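Local structure of putative iron-uptake ABC transport system,periplasmic iron-binding protein (Campylobacter jejuni, 3E13) at residues 13-16 and 17-20; 120-123 and 124-127. The protein binds ferric iron in the periplasm and probably hands it to an ABC transporter for uptake into the cell. One frame throughout, in Å; residues are numbered along the deposited sequence.

Overall arrangement
Contact 1 (13-16 with 17-20) and contact 2 (120-123 with 124-127) are each one unbroken run of chain, and they come in series, contact 1 first. They lie on opposite sides of the chain's centre, their own centres about 37 Å apart and their nearest atoms about 23 Å. Contact 1 lies at the start of helix 14-26, in the unit strand 3-8, helix 14-26, strand 29-34; contact 2 is a turn in the loop between strands 97-109 and 134-135. Neither supplies an iron ligand: the Asp15 side chain of contact 1 is about 9 Å from the iron, and the Tyr122 side chain of contact 2 about 10 Å from that of the ligand Tyr143.

Contact 1: residues 13-16 and 17-20; sequences NADF and EIIK
Ile18 lies against the carbonyl of Ala14 one helical turn back. Its CB is 3.5 Å from Asp15 O; CG1, set anti to the carbonyl carbon of Ile18 (chi1 -66°), runs back toward the start of the helix and comes to 3.5 Å from Ala14 O. The extended step to CD1 keeps that methyl close, at 3.9 Å from the same oxygen, with the Asp15 carboxylate beyond. Ala14 O also accepts the Ile18 N-H. Ile19 likewise lays its side chain over the carbonyl four residues back, CG1 3.4 Å from Asp15 O, and its N-H bonds to that oxygen at 2.9 Å; Lys20 N bonds to Phe16 O. These are i to i+4 bonds near the start of helix 14-26, the crossover helix of a beta-alpha-beta unit between parallel strands 3-8 and 29-34. Ile18 packs on helix 260-268, whereas Ile19 and Phe16 turn to strand 29-34. The buried Asp15 carboxylate forms a salt bridge through OD1 with Arg10, close to the iron ligand Tyr12. The Glu17 chain stretches out from the helix, and a water donates to its OE1 at 2.5 Å and, weakly, to Ala14 O. A second water donates to Asn13 O and weakly accepts from Glu17 N.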
ATOM      1  N   ASN A  13      -1.659  13.233   4.519  1.00 14.96           N
ATOM      2  CA  ASN A  13      -2.368  14.411   4.987  1.00 17.49           C
ATOM      3  C   ASN A  13      -3.861  14.301   4.846  1.00 16.58           C
ATOM      4  O   ASN A  13      -4.610  14.816   5.661  1.00 15.68           O
ATOM      5  CB  ASN A  13      -1.878  15.619   4.222  1.00 19.59           C
ATOM      6  CG  ASN A  13      -0.876  16.366   4.969  1.00 24.64           C
ATOM      7  OD1 ASN A  13      -0.055  15.773   5.699  1.00 31.13           O
ATOM      8  ND2 ASN A  13      -0.950  17.684   4.883  1.00 32.50           N
ATOM      9  N   ALA A  14      -4.333  13.593   3.823  1.00 15.36           N
ATOM     10  CA  ALA A  14      -5.765  13.424   3.625  1.00 16.43           C
ATOM     11  C   ALA A  14      -6.479  12.784   4.793  1.00 16.13           C
ATOM     12  O   ALA A  14      -7.649  13.048   5.071  1.00 18.24           O
ATOM     13  CB  ALA A  14      -6.058  12.617   2.340  1.00 16.79           C
ATOM     14  N   ASP A  15      -5.781  11.941   5.537  1.00 15.13           N
ATOM     15  CA  ASP A  15      -6.384  11.262   6.661  1.00 15.36           C
ATOM     16  C   ASP A  15      -6.825  12.225   7.760  1.00 14.30           C
ATOM     17  O   ASP A  15      -7.801  11.929   8.468  1.00 15.81           O
ATOM     18  CB  ASP A  15      -5.387  10.266   7.225  1.00 15.17           C
ATOM     19  CG  ASP A  15      -5.170   9.121   6.287  1.00 14.45           C
ATOM     20  OD1 ASP A  15      -4.558   8.102   6.691  1.00 17.02           O
ATOM     21  OD2 ASP A  15      -5.698   9.120   5.168  1.00 15.88           O
ATOM     22  N   PHE A  16      -6.084  13.312   7.921  1.00 16.18           N
ATOM     23  CA  PHE A  16      -6.425  14.308   8.963  1.00 16.50           C
ATOM     24  C   PHE A  16      -7.804  14.885   8.729  1.00 15.04           C
ATOM     25  O   PHE A  16      -8.599  15.023   9.689  1.00 14.52           O
ATOM     26  CB  PHE A  16      -5.417  15.419   9.036  1.00 16.42           C
ATOM     27  CG  PHE A  16      -4.027  14.979   9.446  1.00 22.86           C
ATOM     28  CD1 PHE A  16      -2.908  15.501   8.782  1.00 27.96           C
ATOM     29  CD2 PHE A  16      -3.828  14.109  10.498  1.00 28.79           C
ATOM     30  CE1 PHE A  16      -1.614  15.121   9.148  1.00 29.65           C
ATOM     31  CE2 PHE A  16      -2.522  13.707  10.870  1.00 32.84           C
ATOM     32  CZ  PHE A  16      -1.427  14.231  10.196  1.00 32.34           C
ATOM     33  N   GLU A  17      -8.115  15.179   7.466  1.00 14.08           N
ATOM     34  CA  GLU A  17      -9.432  15.681   7.085  1.00 14.65           C
ATOM     35  C   GLU A  17     -10.507  14.639   7.429  1.00 14.38           C
ATOM     36  O   GLU A  17     -11.615  14.976   7.927  1.00 12.83           O
ATOM     37  CB  GLU A  17      -9.522  16.047   5.586  1.00 15.21           C
ATOM     38  CG  GLU A  17     -10.973  16.299   5.122  1.00 19.76           C
ATOM     39  CD  GLU A  17     -11.215  16.735   3.659  1.00 24.93           C
ATOM     40  OE1 GLU A  17     -10.414  16.435   2.767  1.00 28.88           O
ATOM     41  OE2 GLU A  17     -12.268  17.379   3.412  1.00 28.22           O
ATOM     42  N   ILE A  18     -10.225  13.375   7.089  1.00 13.22           N
ATOM     43  CA  ILE A  18     -11.188  12.297   7.319  1.00 12.58           C
ATOM     44  C   ILE A  18     -11.494  12.167   8.798  1.00 12.33           C
ATOM     45  O   ILE A  18     -12.631  12.018   9.193  1.00 12.03           O
ATOM     46  CB  ILE A  18     -10.654  10.950   6.694  1.00 12.75           C
ATOM     47  CG1 ILE A  18     -10.598  11.112   5.163  1.00 12.76           C
ATOM     48  CG2 ILE A  18     -11.418   9.769   7.218  1.00 12.22           C
ATOM     49  CD1 ILE A  18      -9.953   9.981   4.438  1.00 14.52           C
ATOM     50  N   ILE A  19     -10.464  12.269   9.623  1.00 12.20           N
ATOM     51  CA  ILE A  19     -10.625  12.089  11.031  1.00 13.47           C
ATOM     52  C   ILE A  19     -11.448  13.250  11.603  1.00 13.19           C
ATOM     53  O   ILE A  19     -12.331  13.029  12.411  1.00 13.42           O
ATOM     54  CB  ILE A  19      -9.243  11.916  11.707  1.00 14.47           C
ATOM     55  CG1 ILE A  19      -8.696  10.484  11.402  1.00 15.72           C
ATOM     56  CG2 ILE A  19      -9.355  12.195  13.200  1.00 14.17           C
ATOM     57  CD1 ILE A  19      -7.209  10.358  11.605  1.00 17.05           C
ATOM     58  N   LYS A  20     -11.187  14.463  11.146  1.00 14.49           N
ATOM     59  CA  LYS A  20     -11.949  15.641  11.579  1.00 16.27           C
ATOM     60  C   LYS A  20     -13.397  15.482  11.238  1.00 15.49           C
ATOM     61  O   LYS A  20     -14.288  15.743  12.075  1.00 14.11           O
ATOM     62  CB  LYS A  20     -11.411  16.895  10.895  1.00 16.71           C
ATOM     63  CG  LYS A  20     -10.205  17.497  11.546  1.00 24.58           C
ATOM     64  CD  LYS A  20     -10.069  18.974  11.101  1.00 30.27           C
ATOM     65  CE  LYS A  20      -8.667  19.290  10.598  1.00 34.83           C
ATOM     66  NZ  LYS A  20      -8.486  20.763  10.495  1.00 37.33           N
TER
HETATM   67  O   HOH W   1      -6.305  16.683   5.493  1.00 26.09           O
HETATM   68  O   HOH W   2      -8.441  15.008   2.425  1.00 23.36           O

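Contact 2: residues 120-123 and 124-127; sequences KNYE and DLAK
Asp124 folds its carboxylate back over the turn, where OD2 takes two backbone N-H groups: Lys120 N at 2.9 Å and Asn121 N at 3.0 Å. The two donors approach differently, Lys120 N along the anti lone pair and Asn121 N from above the carboxylate plane, 44° out of it. With CG beside its own backbone N (chi1 -63°), Asp124 reaches back along the chain, and its CB rests 3.3 Å from Asn121 O, the acceptor for Asp124 N. The other oxygen, OD1, faces Lys127: that side chain is fully extended from CG onward, which carries NZ back to a 2.9 Å salt bridge with Asp124 OD1, met nearly along the C-O axis. A water donates to OD1 as well and to Glu123 OE1, linking the two acids; the salt bridge and the two N-H groups would probably keep Asp124 ionised despite the nearby Glu123. Successive i to i+3 backbone bonds, from Asp124 N to Asn121 O through Lys127 N to Asp124 O, close the turns. Leu125 CD1 lies at the edge of the Tyr122 ring, 4.4 Å from CD2. Leu125 and Ala126 pack on Trp163 of helix 157-170, which also donates from NE1 to Tyr122 O; the Tyr122 hydroxyl bonds to Arg104 O of strand 97-109.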
ATOM      1  N   LYS A 120       8.420  -4.941 -19.137  1.00 11.63           N
ATOM      2  CA  LYS A 120       7.003  -5.267 -19.235  1.00 11.94           C
ATOM      3  C   LYS A 120       6.422  -5.994 -17.970  1.00 10.41           C
ATOM      4  O   LYS A 120       5.291  -5.779 -17.634  1.00 11.24           O
ATOM      5  CB  LYS A 120       6.767  -6.151 -20.473  1.00 12.22           C
ATOM      6  CG  LYS A 120       7.006  -5.464 -21.803  1.00 17.04           C
ATOM      7  CD  LYS A 120       5.816  -4.663 -22.193  1.00 22.96           C
ATOM      8  CE  LYS A 120       6.044  -3.838 -23.476  1.00 28.44           C
ATOM      9  NZ  LYS A 120       4.899  -2.884 -23.629  1.00 33.69           N
ATOM     10  N   ASN A 121       7.242  -6.810 -17.295  1.00 10.68           N
ATOM     11  CA  ASN A 121       6.839  -7.646 -16.184  1.00  9.12           C
ATOM     12  C   ASN A 121       7.739  -7.374 -14.986  1.00  9.79           C
ATOM     13  O   ASN A 121       8.844  -6.904 -15.170  1.00 10.69           O
ATOM     14  CB  ASN A 121       7.016  -9.113 -16.588  1.00 11.20           C
ATOM     15  CG  ASN A 121       6.182  -9.469 -17.822  1.00 11.73           C
ATOM     16  OD1 ASN A 121       4.987  -9.199 -17.863  1.00 11.37           O
ATOM     17  ND2 ASN A 121       6.822 -10.050 -18.850  1.00 13.56           N
ATOM     18  N   TYR A 122       7.269  -7.707 -13.801  1.00  9.83           N
ATOM     19  CA  TYR A 122       8.092  -7.586 -12.567  1.00  8.83           C
ATOM     20  C   TYR A 122       9.417  -8.247 -12.769  1.00  9.48           C
ATOM     21  O   TYR A 122      10.428  -7.692 -12.328  1.00  9.81           O
ATOM     22  CB  TYR A 122       7.374  -8.071 -11.293  1.00  9.17           C
ATOM     23  CG  TYR A 122       6.167  -7.217 -10.980  1.00  8.46           C
ATOM     24  CD1 TYR A 122       4.888  -7.687 -11.209  1.00  9.97           C
ATOM     25  CD2 TYR A 122       6.316  -5.882 -10.554  1.00  7.58           C
ATOM     26  CE1 TYR A 122       3.762  -6.882 -10.971  1.00  9.04           C
ATOM     27  CE2 TYR A 122       5.209  -5.063 -10.316  1.00  8.47           C
ATOM     28  CZ  TYR A 122       3.919  -5.595 -10.502  1.00  7.99           C
ATOM     29  OH  TYR A 122       2.853  -4.789 -10.359  1.00  7.49           O
ATOM     30  N   GLU A 123       9.432  -9.393 -13.468  1.00 10.87           N
ATOM     31  CA  GLU A 123      10.641 -10.197 -13.661  1.00 10.87           C
ATOM     32  C   GLU A 123      11.738  -9.378 -14.327  1.00 11.90           C
ATOM     33  O   GLU A 123      12.932  -9.527 -14.042  1.00 11.28           O
ATOM     34  CB  GLU A 123      10.290 -11.417 -14.525  1.00 12.23           C
ATOM     35  CG  GLU A 123      11.486 -12.138 -15.104  1.00 17.12           C
ATOM     36  CD  GLU A 123      11.076 -13.318 -15.972  1.00 21.24           C
ATOM     37  OE1 GLU A 123       9.965 -13.307 -16.548  1.00 25.09           O
ATOM     38  OE2 GLU A 123      11.924 -14.225 -16.104  1.00 26.04           O
ATOM     39  N   ASP A 124      11.333  -8.483 -15.198  1.00 10.93           N
ATOM     40  CA  ASP A 124      12.287  -7.729 -15.993  1.00 11.47           C
ATOM     41  C   ASP A 124      13.138  -6.777 -15.131  1.00 11.90           C
ATOM     42  O   ASP A 124      14.247  -6.409 -15.508  1.00 10.95           O
ATOM     43  CB  ASP A 124      11.556  -6.964 -17.090  1.00 12.24           C
ATOM     44  CG  ASP A 124      10.860  -7.856 -18.078  1.00 11.92           C
ATOM     45  OD1 ASP A 124      11.388  -8.969 -18.348  1.00 12.07           O
ATOM     46  OD2 ASP A 124       9.773  -7.509 -18.668  1.00 10.60           O
ATOM     47  N   LEU A 125      12.607  -6.329 -13.985  1.00 10.79           N
ATOM     48  CA  LEU A 125      13.385  -5.459 -13.093  1.00 10.57           C
ATOM     49  C   LEU A 125      14.703  -6.076 -12.644  1.00 12.08           C
ATOM     50  O   LEU A 125      15.618  -5.341 -12.237  1.00 12.51           O
ATOM     51  CB  LEU A 125      12.597  -5.110 -11.849  1.00 10.01           C
ATOM     52  CG  LEU A 125      11.359  -4.249 -12.102  1.00 10.04           C
ATOM     53  CD1 LEU A 125      10.431  -4.380 -10.888  1.00 10.02           C
ATOM     54  CD2 LEU A 125      11.780  -2.820 -12.277  1.00 10.16           C
ATOM     55  N   ALA A 126      14.776  -7.402 -12.674  1.00 11.91           N
ATOM     56  CA  ALA A 126      15.931  -8.176 -12.187  1.00 12.81           C
ATOM     57  C   ALA A 126      16.920  -8.576 -13.317  1.00 14.58           C
ATOM     58  O   ALA A 126      17.961  -9.196 -13.047  1.00 14.74           O
ATOM     59  CB  ALA A 126      15.446  -9.402 -11.464  1.00 12.43           C
ATOM     60  N   LYS A 127      16.606  -8.186 -14.557  1.00 14.14           N
ATOM     61  CA  LYS A 127      17.428  -8.533 -15.712  1.00 14.56           C
ATOM     62  C   LYS A 127      18.704  -7.722 -15.809  1.00 14.36           C
ATOM     63  O   LYS A 127      18.747  -6.542 -15.524  1.00 13.36           O
ATOM     64  CB  LYS A 127      16.623  -8.440 -17.015  1.00 14.66           C
ATOM     65  CG  LYS A 127      15.604  -9.557 -17.093  1.00 14.28           C
ATOM     66  CD  LYS A 127      14.840  -9.552 -18.330  1.00 15.73           C
ATOM     67  CE  LYS A 127      13.892 -10.767 -18.409  1.00 16.09           C
ATOM     68  NZ  LYS A 127      13.190 -10.719 -19.768  1.00 20.12           N
TER
HETATM   69  O   HOH W   3       9.609 -11.007 -18.612  1.00 17.80           O